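Local coordinates for putative uncharacterized protein PH0594 (Pyrococcus horikoshii, PDB 4HXF) that is probably a serine peptidase of the prolyl oligopeptidase family, an acylaminoacyl peptidase that selects its substrates by assembling into a self-compartmentalizing hexamer, at residues 135-143 with 499-507. Sequence-based numbering, arbitrary orientation.
With Y3A (N-[(benzyloxy)carbonyl]glycyl-N-[(2S,3R)-4-chloro-3-hydroxy-1-phenylbutan-2-yl]glycinamide), chain B.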
loop_
_atom_site.group_PDB
_atom_site.type_symbol
_atom_site.label_atom_id
_atom_site.label_comp_id
_atom_site.label_asym_id
_atom_site.label_seq_id
_atom_site.Cartn_x
_atom_site.Cartn_y
_atom_site.Cartn_z
ATOM N N ASP A 135 -26.227 20.983 -21.852
ATOM C CA ASP A 135 -27.357 21.426 -22.653
ATOM C C ASP A 135 -27.931 22.768 -22.134
ATOM O O ASP A 135 -28.957 23.239 -22.671
ATOM C CB ASP A 135 -28.499 20.379 -22.660
ATOM C CG ASP A 135 -29.179 20.240 -21.290
ATOM O OD1 ASP A 135 -28.812 20.908 -20.331
ATOM O OD2 ASP A 135 -30.116 19.423 -21.190
ATOM N N ASP A 136 -27.211 23.394 -21.213
ATOM C CA ASP A 136 -27.537 24.764 -20.701
ATOM C C ASP A 136 -26.326 25.698 -20.938
ATOM O O ASP A 136 -25.403 25.326 -21.720
ATOM C CB ASP A 136 -28.017 24.683 -19.268
ATOM C CG ASP A 136 -28.795 25.958 -18.858
ATOM O OD1 ASP A 136 -28.967 26.895 -19.610
ATOM O OD2 ASP A 136 -29.341 25.812 -17.828
ATOM N N VAL A 137 -26.267 26.892 -20.289
ATOM C CA VAL A 137 -25.134 27.784 -20.503
ATOM C C VAL A 137 -24.839 28.374 -19.154
ATOM O O VAL A 137 -25.730 28.479 -18.319
ATOM C CB VAL A 137 -25.331 28.954 -21.537
ATOM C CG1 VAL A 137 -25.411 28.432 -22.929
ATOM C CG2 VAL A 137 -26.513 29.834 -21.140
ATOM N N PRO A 138 -23.590 28.725 -18.905
ATOM C CA PRO A 138 -22.430 28.425 -19.718
ATOM C C PRO A 138 -21.988 27.002 -19.422
ATOM O O PRO A 138 -22.564 26.318 -18.524
ATOM C CB PRO A 138 -21.448 29.486 -19.201
ATOM C CG PRO A 138 -21.662 29.541 -17.766
ATOM C CD PRO A 138 -23.190 29.394 -17.644
ATOM N N ALA A 139 -20.999 26.464 -20.138
ATOM C CA ALA A 139 -20.527 25.113 -19.878
ATOM C C ALA A 139 -19.546 24.963 -18.746
ATOM O O ALA A 139 -19.237 23.874 -18.271
ATOM C CB ALA A 139 -19.874 24.588 -21.167
ATOM N N TRP A 140 -19.040 26.097 -18.280
ATOM C CA TRP A 140 -18.036 26.145 -17.195
ATOM C C TRP A 140 -18.067 27.438 -16.447
ATOM O O TRP A 140 -18.719 28.416 -16.865
ATOM C CB TRP A 140 -16.652 25.829 -17.820
ATOM C CG TRP A 140 -16.122 26.824 -18.870
ATOM C CD1 TRP A 140 -16.627 28.011 -19.245
ATOM C CD2 TRP A 140 -14.946 26.558 -19.670
ATOM N NE1 TRP A 140 -15.848 28.569 -20.298
ATOM C CE2 TRP A 140 -14.769 27.705 -20.567
ATOM C CE3 TRP A 140 -14.026 25.502 -19.718
ATOM C CZ2 TRP A 140 -13.686 27.762 -21.463
ATOM C CZ3 TRP A 140 -12.992 25.557 -20.626
ATOM C CH2 TRP A 140 -12.818 26.678 -21.449
ATOM N N PHE A 141 -17.484 27.455 -15.265
ATOM C CA PHE A 141 -17.410 28.658 -14.478
ATOM C C PHE A 141 -16.116 28.688 -13.717
ATOM O O PHE A 141 -15.709 27.722 -13.134
ATOM C CB PHE A 141 -18.615 28.840 -13.552
ATOM C CG PHE A 141 -18.912 30.285 -13.208
ATOM C CD1 PHE A 141 -19.765 30.993 -13.979
ATOM C CD2 PHE A 141 -18.335 30.947 -12.109
ATOM C CE1 PHE A 141 -20.012 32.320 -13.800
ATOM C CE2 PHE A 141 -18.608 32.275 -11.868
ATOM C CZ PHE A 141 -19.465 32.947 -12.663
ATOM N N ASP A 142 -15.498 29.853 -13.704
ATOM C CA ASP A 142 -14.224 30.013 -12.988
ATOM C C ASP A 142 -14.324 29.580 -11.546
ATOM O O ASP A 142 -15.244 29.985 -10.844
ATOM C CB ASP A 142 -13.771 31.502 -13.064
ATOM C CG ASP A 142 -12.340 31.676 -12.556
ATOM O OD1 ASP A 142 -11.471 31.147 -13.244
ATOM O OD2 ASP A 142 -12.229 32.147 -11.395
ATOM N N ASN A 143 -13.346 28.802 -11.116
ATOM C CA ASN A 143 -13.245 28.350 -9.718
ATOM C C ASN A 143 -14.345 27.342 -9.337
ATOM O O ASN A 143 -14.476 26.975 -8.166
ATOM C CB ASN A 143 -13.273 29.470 -8.703
ATOM C CG ASN A 143 -12.447 29.101 -7.423
ATOM O OD1 ASN A 143 -11.483 28.338 -7.482
ATOM N ND2 ASN A 143 -12.888 29.602 -6.316
ATOM N N ALA A 499 -17.686 34.581 -26.510
ATOM C CA ALA A 499 -18.171 33.280 -26.865
ATOM C C ALA A 499 -17.588 32.083 -26.078
ATOM O O ALA A 499 -18.250 31.069 -26.045
ATOM C CB ALA A 499 -17.977 33.032 -28.399
ATOM N N PHE A 500 -16.418 32.249 -25.496
ATOM C CA PHE A 500 -15.735 31.183 -24.756
ATOM C C PHE A 500 -15.738 31.282 -23.269
ATOM O O PHE A 500 -15.698 30.244 -22.594
ATOM C CB PHE A 500 -14.314 31.127 -25.330
ATOM C CG PHE A 500 -13.538 29.815 -25.101
ATOM C CD1 PHE A 500 -14.127 28.575 -25.171
ATOM C CD2 PHE A 500 -12.132 29.875 -25.022
ATOM C CE1 PHE A 500 -13.344 27.432 -25.046
ATOM C CE2 PHE A 500 -11.360 28.723 -24.925
ATOM C CZ PHE A 500 -11.973 27.490 -24.862
ATOM N N SER A 501 -15.721 32.486 -22.698
ATOM C CA SER A 501 -15.607 32.621 -21.256
ATOM C C SER A 501 -16.874 32.315 -20.513
ATOM O O SER A 501 -17.947 32.247 -21.059
ATOM C CB SER A 501 -15.130 33.972 -20.852
ATOM O OG SER A 501 -16.150 34.944 -21.025
ATOM N N ASP A 502 -16.715 32.097 -19.229
ATOM C CA ASP A 502 -17.865 31.773 -18.410
ATOM C C ASP A 502 -18.975 32.812 -18.416
ATOM O O ASP A 502 -20.164 32.438 -18.393
ATOM C CB ASP A 502 -17.414 31.399 -17.015
ATOM C CG ASP A 502 -16.673 32.495 -16.257
ATOM O OD1 ASP A 502 -16.398 33.554 -16.742
ATOM O OD2 ASP A 502 -16.354 32.176 -15.113
ATOM N N ILE A 503 -18.586 34.088 -18.316
ATOM C CA ILE A 503 -19.561 35.170 -18.218
ATOM C C ILE A 503 -19.744 35.956 -19.497
ATOM O O ILE A 503 -20.523 36.917 -19.564
ATOM C CB ILE A 503 -19.163 36.101 -17.064
ATOM C CG1 ILE A 503 -17.918 36.891 -17.337
ATOM C CG2 ILE A 503 -19.187 35.344 -15.709
ATOM C CD1 ILE A 503 -17.564 38.017 -16.319
ATOM N N GLY A 504 -19.053 35.566 -20.563
ATOM C CA GLY A 504 -19.044 36.396 -21.708
ATOM C C GLY A 504 -20.309 36.654 -22.411
ATOM O O GLY A 504 -20.474 37.722 -22.965
ATOM N N LEU A 505 -21.241 35.697 -22.399
ATOM C CA LEU A 505 -22.443 35.826 -23.225
ATOM C C LEU A 505 -23.238 37.087 -22.802
ATOM O O LEU A 505 -23.866 37.710 -23.690
ATOM C CB LEU A 505 -23.338 34.588 -23.187
ATOM C CG LEU A 505 -22.904 33.341 -23.923
ATOM C CD1 LEU A 505 -23.958 32.238 -23.682
ATOM C CD2 LEU A 505 -22.627 33.711 -25.399
ATOM N N TRP A 506 -23.192 37.409 -21.507
ATOM C CA TRP A 506 -23.891 38.609 -21.038
ATOM C C TRP A 506 -22.951 39.705 -20.690
ATOM O O TRP A 506 -23.247 40.848 -21.043
ATOM C CB TRP A 506 -24.811 38.190 -19.881
ATOM C CG TRP A 506 -24.127 37.424 -18.817
ATOM C CD1 TRP A 506 -23.983 36.064 -18.714
ATOM C CD2 TRP A 506 -23.519 37.974 -17.671
ATOM N NE1 TRP A 506 -23.278 35.754 -17.573
ATOM C CE2 TRP A 506 -22.995 36.821 -16.907
ATOM C CE3 TRP A 506 -23.340 39.290 -17.171
ATOM C CZ2 TRP A 506 -22.334 36.988 -15.769
ATOM C CZ3 TRP A 506 -22.648 39.428 -15.996
ATOM C CH2 TRP A 506 -22.143 38.299 -15.326
ATOM N N PHE A 507 -21.799 39.448 -20.087
ATOM C CA PHE A 507 -20.971 40.528 -19.649
ATOM C C PHE A 507 -20.261 41.261 -20.799
ATOM O O PHE A 507 -20.204 42.484 -20.754
ATOM C CB PHE A 507 -19.968 40.109 -18.618
ATOM C CG PHE A 507 -19.369 41.265 -17.809
ATOM C CD1 PHE A 507 -20.221 42.225 -17.185
ATOM C CD2 PHE A 507 -18.033 41.425 -17.726
ATOM C CE1 PHE A 507 -19.654 43.289 -16.484
ATOM C CE2 PHE A 507 -17.449 42.463 -16.990
ATOM C CZ PHE A 507 -18.272 43.400 -16.378
HETATM N N3 Y3A B . -15.790 40.385 -12.284
HETATM C CA3 Y3A B . -15.384 40.895 -13.608
HETATM C C3 Y3A B . -14.261 39.961 -14.069
HETATM O O3 Y3A B . -14.023 38.836 -13.678
HETATM C C4 Y3A B . -10.881 40.130 -14.406
HETATM O O4 Y3A B . -10.702 41.495 -14.301
HETATM C CA4 Y3A B . -12.027 39.881 -15.369
HETATM N N4 Y3A B . -13.160 40.705 -14.870
HETATM C CB4 Y3A B . -11.855 40.479 -16.797
HETATM C CG4 Y3A B . -13.017 40.224 -17.700
HETATM C CD1 Y3A B . -13.440 38.957 -18.128
HETATM C CD2 Y3A B . -13.703 41.309 -18.228
HETATM C CE1 Y3A B . -14.506 38.761 -18.987
HETATM C CE2 Y3A B . -14.780 41.133 -19.085
HETATM C CZ4 Y3A B . -15.189 39.884 -19.433
HETATM C C15 Y3A B . -10.824 39.180 -13.151
#
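Over one face of the F500 ring lies W140 CZ2, toward the rim, the planes inclined at 49°, while F500 O meets the indole near its edge. Over the centre of one F141 face sits D502 OD2, 3.6 Å above the plane; I503 CG2 touches F141 CE1 at 3.7 Å. Tryptophan suits its place because it joins apolar bulk to one donor: W140 NE1 gives a bent bond (137°) of 2.8 Å to F500 O, at the end of helix 494-500. With chi1 at 63°, W140 CG stands between its own N and carbonyl carbon, which swings the indole to that helix end; Y547 stacks on it. If W140 were an alanine, F500 O would probably lose its donor and a gap would open beside the F500 ring. W140 O, against D502 CB, is buried without a partner. D502 is short and two-pronged: OD2 accepts a nearly straight bond from D142 N (2.8 Å), on its anti side, somewhat out of the carboxylate plane, while OD1 pairs with inhibitor-binding R548. A buried carboxylate, probably stabilised by R548, thus ties the insertion between propeller-blade strands 117-124 and 151-158 to the hydrolase domain, beside the inhibitor pocket that F507 helps to line.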